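Local coordinates for protein ElaA (Pseudomonas aeruginosa, PDB 1XEB) that probably acts as an N-acetyltransferase of the GNAT superfamily, moving an acetyl group from acetyl-CoA to an amine, at residues A[24-29]-A[80-84]; A[40-44]-A[63-67]. All blocks are in the same frame, centred on the assembly; numbering follows the deposited sequence.

Along the chain the four segments run 24-29, 40-44, 63-67, 80-84, so contact 2 closes within the span bridged by contact 1. Contact 1 lays helix 15-32 on strand 76-83; contact 2 ties the loop after that helix to strand 59-67. The two strands are antiparallel neighbours in the mixed GNAT sheet, and Tyr63 N probably hydrogen-bonds to Val82 O, 2.9 Å away. With centres about 11 Å apart, the contacts also meet through the salt bridge from Arg25 NH2 to Asp44 OD2 (2.7 Å). Helix 15-32 and the loop after it thus cover one face of the sheet over two adjacent strands; apolar packing dominates around Val82, and charged Arg25 and Asp44 connect the contacts.

Contact 1: residues A[24-29]-A[80-84]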
# COMPACT_ATOMS: atom_id res chain seq x y z
N LEU A 24 11.11 -5.86 1.52
CA LEU A 24 10.46 -5.92 0.21
C LEU A 24 10.28 -4.50 -0.33
O LEU A 24 10.54 -4.21 -1.50
CB LEU A 24 9.10 -6.62 0.31
CG LEU A 24 8.28 -6.65 -0.98
CD1 LEU A 24 9.07 -7.30 -2.10
CD2 LEU A 24 6.98 -7.41 -0.73
N ARG A 25 9.86 -3.61 0.57
CA ARG A 25 9.63 -2.22 0.21
C ARG A 25 10.90 -1.53 -0.27
O ARG A 25 10.88 -0.75 -1.23
CB ARG A 25 9.01 -1.49 1.40
CG ARG A 25 7.51 -1.67 1.50
CD ARG A 25 6.96 -1.27 2.86
NE ARG A 25 7.51 -0.01 3.36
CZ ARG A 25 7.14 0.53 4.51
NH1 ARG A 25 7.67 1.67 4.93
NH2 ARG A 25 6.20 -0.08 5.23
N THR A 26 12.00 -1.84 0.40
CA THR A 26 13.28 -1.24 0.06
C THR A 26 13.76 -1.78 -1.28
O THR A 26 14.27 -1.04 -2.14
CB THR A 26 14.35 -1.56 1.12
OG1 THR A 26 13.96 -1.00 2.37
CG2 THR A 26 15.68 -0.98 0.70
N GLU A 27 13.59 -3.09 -1.45
CA GLU A 27 14.02 -3.74 -2.68
C GLU A 27 13.36 -3.12 -3.90
O GLU A 27 14.01 -2.90 -4.91
CB GLU A 27 13.70 -5.22 -2.61
CG GLU A 27 13.99 -6.00 -3.89
CD GLU A 27 13.69 -7.47 -3.72
OE1 GLU A 27 14.53 -8.18 -3.12
OE2 GLU A 27 12.60 -7.91 -4.16
N VAL A 28 12.06 -2.82 -3.80
CA VAL A 28 11.35 -2.24 -4.92
C VAL A 28 11.39 -0.71 -5.02
O VAL A 28 11.81 -0.19 -6.04
CB VAL A 28 9.89 -2.71 -4.93
CG1 VAL A 28 9.12 -2.05 -6.07
CG2 VAL A 28 9.86 -4.23 -5.09
N PHE A 29 10.99 0.00 -3.97
CA PHE A 29 10.99 1.47 -4.01
C PHE A 29 12.37 2.11 -3.93
O PHE A 29 12.58 3.17 -4.52
CB PHE A 29 10.10 2.04 -2.89
CG PHE A 29 8.67 1.60 -2.99
CD1 PHE A 29 8.03 1.03 -1.89
CD2 PHE A 29 7.99 1.68 -4.20
CE1 PHE A 29 6.73 0.55 -1.99
CE2 PHE A 29 6.69 1.21 -4.31
CZ PHE A 29 6.06 0.63 -3.21
N ARG A 80 2.45 2.29 -0.19
CA ARG A 80 3.50 1.29 -0.24
C ARG A 80 3.01 -0.00 -0.92
O ARG A 80 3.33 -1.12 -0.48
CB ARG A 80 4.00 1.00 1.17
CG ARG A 80 4.73 2.17 1.81
CD ARG A 80 6.01 2.45 1.07
NE ARG A 80 6.97 3.27 1.82
CZ ARG A 80 6.89 4.59 1.96
NH1 ARG A 80 7.82 5.23 2.66
NH2 ARG A 80 5.89 5.26 1.41
N VAL A 81 2.23 0.16 -1.98
CA VAL A 81 1.69 -0.97 -2.73
C VAL A 81 2.84 -1.58 -3.52
O VAL A 81 3.45 -0.91 -4.36
CB VAL A 81 0.55 -0.52 -3.69
CG1 VAL A 81 0.13 -1.69 -4.58
CG2 VAL A 81 -0.65 -0.04 -2.88
N VAL A 82 3.13 -2.84 -3.24
CA VAL A 82 4.27 -3.50 -3.88
C VAL A 82 4.07 -5.00 -4.06
O VAL A 82 3.35 -5.66 -3.31
CB VAL A 82 5.57 -3.25 -3.04
CG1 VAL A 82 5.47 -3.96 -1.69
CG2 VAL A 82 6.79 -3.74 -3.78
N SER A 83 4.73 -5.54 -5.07
CA SER A 83 4.65 -6.96 -5.33
C SER A 83 6.04 -7.34 -5.79
O SER A 83 6.67 -6.59 -6.53
CB SER A 83 3.62 -7.25 -6.43
OG SER A 83 4.11 -6.85 -7.70
N SER A 84 6.54 -8.49 -5.34
CA SER A 84 7.88 -8.94 -5.73
C SER A 84 8.01 -9.09 -7.25
O SER A 84 7.12 -9.63 -7.92
CB SER A 84 8.21 -10.27 -5.05
OG SER A 84 9.53 -10.66 -5.38
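Val82 pushes its two methyls into the underside of helix 15-32, where they meet Leu24 and Val28, while Phe29 CZ lies 3.9 Å from Val82 CB. This is helix-on-sheet packing of the GNAT fold: segment 24-29 crosses strand 80-83 almost at right angles (85°), with the axes 8.7 Å apart at their closest. Small, beta-branched valines allow so close an approach, Val28 CG2 lying 3.4 Å from Val82 CG2. One turn back, Leu24 CD2 comes to 3.9 Å from Val82 CG1, while Leu24 CD1 covers the end of the segment at Ser84 CA (4.2 Å). Strand alternation selects these partners: Val82 points toward the helix, Val81 and Ser83 away from it.

At the other end of the strand segment the character changes. Arg80 has left-handed backbone angles (phi 50°, psi 40°), a break in the regular extended form consistent with the bulge that GNAT enzymes carry in this strand, beside which acetyl-CoA usually binds. Its aliphatic part packs against Phe29, with Arg80 CD 3.7 Å from Phe29 CE1, and the same CD lies over one face of the Arg25 guanidinium. Two positive groups therefore sit close, Arg25 NH1 only 3.6 Å from Arg80 NE. Glu39, in the loop after the helix, makes this tolerable by forming salt bridges with both arginines, and Arg25 has a second acidic partner in Asp44. Between the hydrophobic and the charged ends stands Phe29, long enough to reach the strand backbone: the edge of its ring meets a carbonyl, with CZ 3.2 Å from Val81 O.

Contact 2: residues A[40-44]-A[63-67]; sequences VDGLD and YLRLL
A salt-bridge network, two aspartates on one arginine, fastens the loop between helix 15-32 and strand 50-56 to strand 59-67 of the GNAT sheet. Segment 63-67 is extended; segment 40-44 is an irregular turn with no strand pairing, its backbone standing well off, so that side chains span the gap: the nearest CA pairs are Leu43 with Leu67 (7.6 Å) and Asp44 with Arg65 (8.1 Å). Asp41 (phi -84°, psi 11°) and Leu43 (-99°, 4°) flank Gly42, which takes phi 77°, psi -2°, where a CB would jam against the preceding carbonyl oxygen, which suits glycine. The bend lets Asp41 OD2 accept a weak hydrogen bond from Leu43 N (3.3 Å), as in an Asx turn.

Arg65 points at the loop with chi1 and chi2 both t and chi3 p, long enough to deliver its guanidinium to the acids. Asp41, chi1 p, receives it in a bidentate salt bridge: Arg65 NH1 to Asp41 OD2 is 2.9 Å and Arg65 NH2 to Asp41 OD1 is 3.2 Å. Asp44, chi1 m, adds a weaker bond, with its OD2 3.2 Å from Arg65 NH1, while its stronger partner is Arg25 of the helix. Leu43 CB covers one guanidinium face, 3.7 Å from Arg65 NH1, and Leu43 CD1 packs on Leu67 CD2 at 4.0 Å.

Tyr63, Arg65 and Leu67 share this side of the strand. Tyr63 lies against helix 15-32 at Leu21 and Leu24, its hydroxyl hydrogen-bonded to His51 of strand 50-56, whereas Leu64 and Leu66 turn to the other face of the sheet and pack on helix 92-108.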
# COMPACT_ATOMS: atom_id res chain seq x y z
N VAL A 40 11.81 3.97 5.63
CA VAL A 40 11.33 3.76 7.00
C VAL A 40 10.86 5.13 7.47
O VAL A 40 11.55 5.82 8.22
CB VAL A 40 12.49 3.27 7.89
CG1 VAL A 40 11.96 2.83 9.24
CG2 VAL A 40 13.22 2.16 7.17
N ASP A 41 9.67 5.51 7.02
CA ASP A 41 9.11 6.82 7.28
C ASP A 41 8.38 7.12 8.57
O ASP A 41 7.75 8.17 8.68
CB ASP A 41 8.22 7.24 6.09
CG ASP A 41 6.92 6.44 6.00
OD1 ASP A 41 6.05 6.82 5.19
OD2 ASP A 41 6.74 5.45 6.74
N GLY A 42 8.45 6.24 9.56
CA GLY A 42 7.77 6.51 10.82
C GLY A 42 6.25 6.33 10.90
O GLY A 42 5.66 6.51 11.97
N LEU A 43 5.59 5.97 9.80
CA LEU A 43 4.14 5.79 9.86
C LEU A 43 3.75 4.32 10.01
O LEU A 43 2.56 3.97 10.03
CB LEU A 43 3.48 6.35 8.60
CG LEU A 43 3.79 7.82 8.34
CD1 LEU A 43 3.27 8.21 6.97
CD2 LEU A 43 3.17 8.69 9.44
N ASP A 44 4.77 3.47 10.14
CA ASP A 44 4.56 2.04 10.25
C ASP A 44 4.11 1.51 11.59
O ASP A 44 3.32 0.57 11.64
CB ASP A 44 5.82 1.29 9.82
CG ASP A 44 6.07 1.39 8.33
OD1 ASP A 44 7.09 1.99 7.93
OD2 ASP A 44 5.26 0.86 7.55
N TYR A 63 2.66 -6.79 -0.71
CA TYR A 63 2.39 -6.01 0.48
C TYR A 63 1.75 -4.66 0.17
O TYR A 63 1.89 -4.13 -0.93
CB TYR A 63 3.71 -5.76 1.20
CG TYR A 63 3.64 -4.74 2.32
CD1 TYR A 63 3.35 -5.12 3.62
CD2 TYR A 63 3.83 -3.39 2.06
CE1 TYR A 63 3.25 -4.18 4.64
CE2 TYR A 63 3.72 -2.44 3.07
CZ TYR A 63 3.44 -2.84 4.36
OH TYR A 63 3.37 -1.91 5.37
N LEU A 64 1.02 -4.15 1.14
CA LEU A 64 0.44 -2.82 1.06
C LEU A 64 0.13 -2.38 2.49
O LEU A 64 -0.17 -3.20 3.38
CB LEU A 64 -0.80 -2.76 0.15
CG LEU A 64 -2.21 -3.15 0.56
CD1 LEU A 64 -2.72 -2.26 1.70
CD2 LEU A 64 -3.10 -3.01 -0.66
N ARG A 65 0.24 -1.08 2.72
CA ARG A 65 0.01 -0.50 4.02
C ARG A 65 -1.26 0.35 4.08
O ARG A 65 -1.59 1.08 3.14
CB ARG A 65 1.22 0.35 4.41
CG ARG A 65 1.09 1.05 5.74
CD ARG A 65 2.34 1.85 6.06
NE ARG A 65 2.53 2.99 5.16
CZ ARG A 65 3.54 3.85 5.26
NH1 ARG A 65 4.45 3.69 6.22
NH2 ARG A 65 3.64 4.86 4.40
N LEU A 66 -1.95 0.25 5.21
CA LEU A 66 -3.16 1.00 5.46
C LEU A 66 -2.95 1.95 6.66
O LEU A 66 -2.69 1.51 7.78
CB LEU A 66 -4.32 0.04 5.74
CG LEU A 66 -4.68 -0.82 4.52
CD1 LEU A 66 -5.12 -2.21 4.93
CD2 LEU A 66 -5.75 -0.13 3.74
N LEU A 67 -3.06 3.26 6.43
CA LEU A 67 -2.93 4.24 7.51
C LEU A 67 -4.34 4.59 8.02
O LEU A 67 -5.24 4.83 7.21
CB LEU A 67 -2.22 5.49 7.00
CG LEU A 67 -0.72 5.42 6.67
CD1 LEU A 67 -0.43 4.19 5.88
CD2 LEU A 67 -0.29 6.66 5.90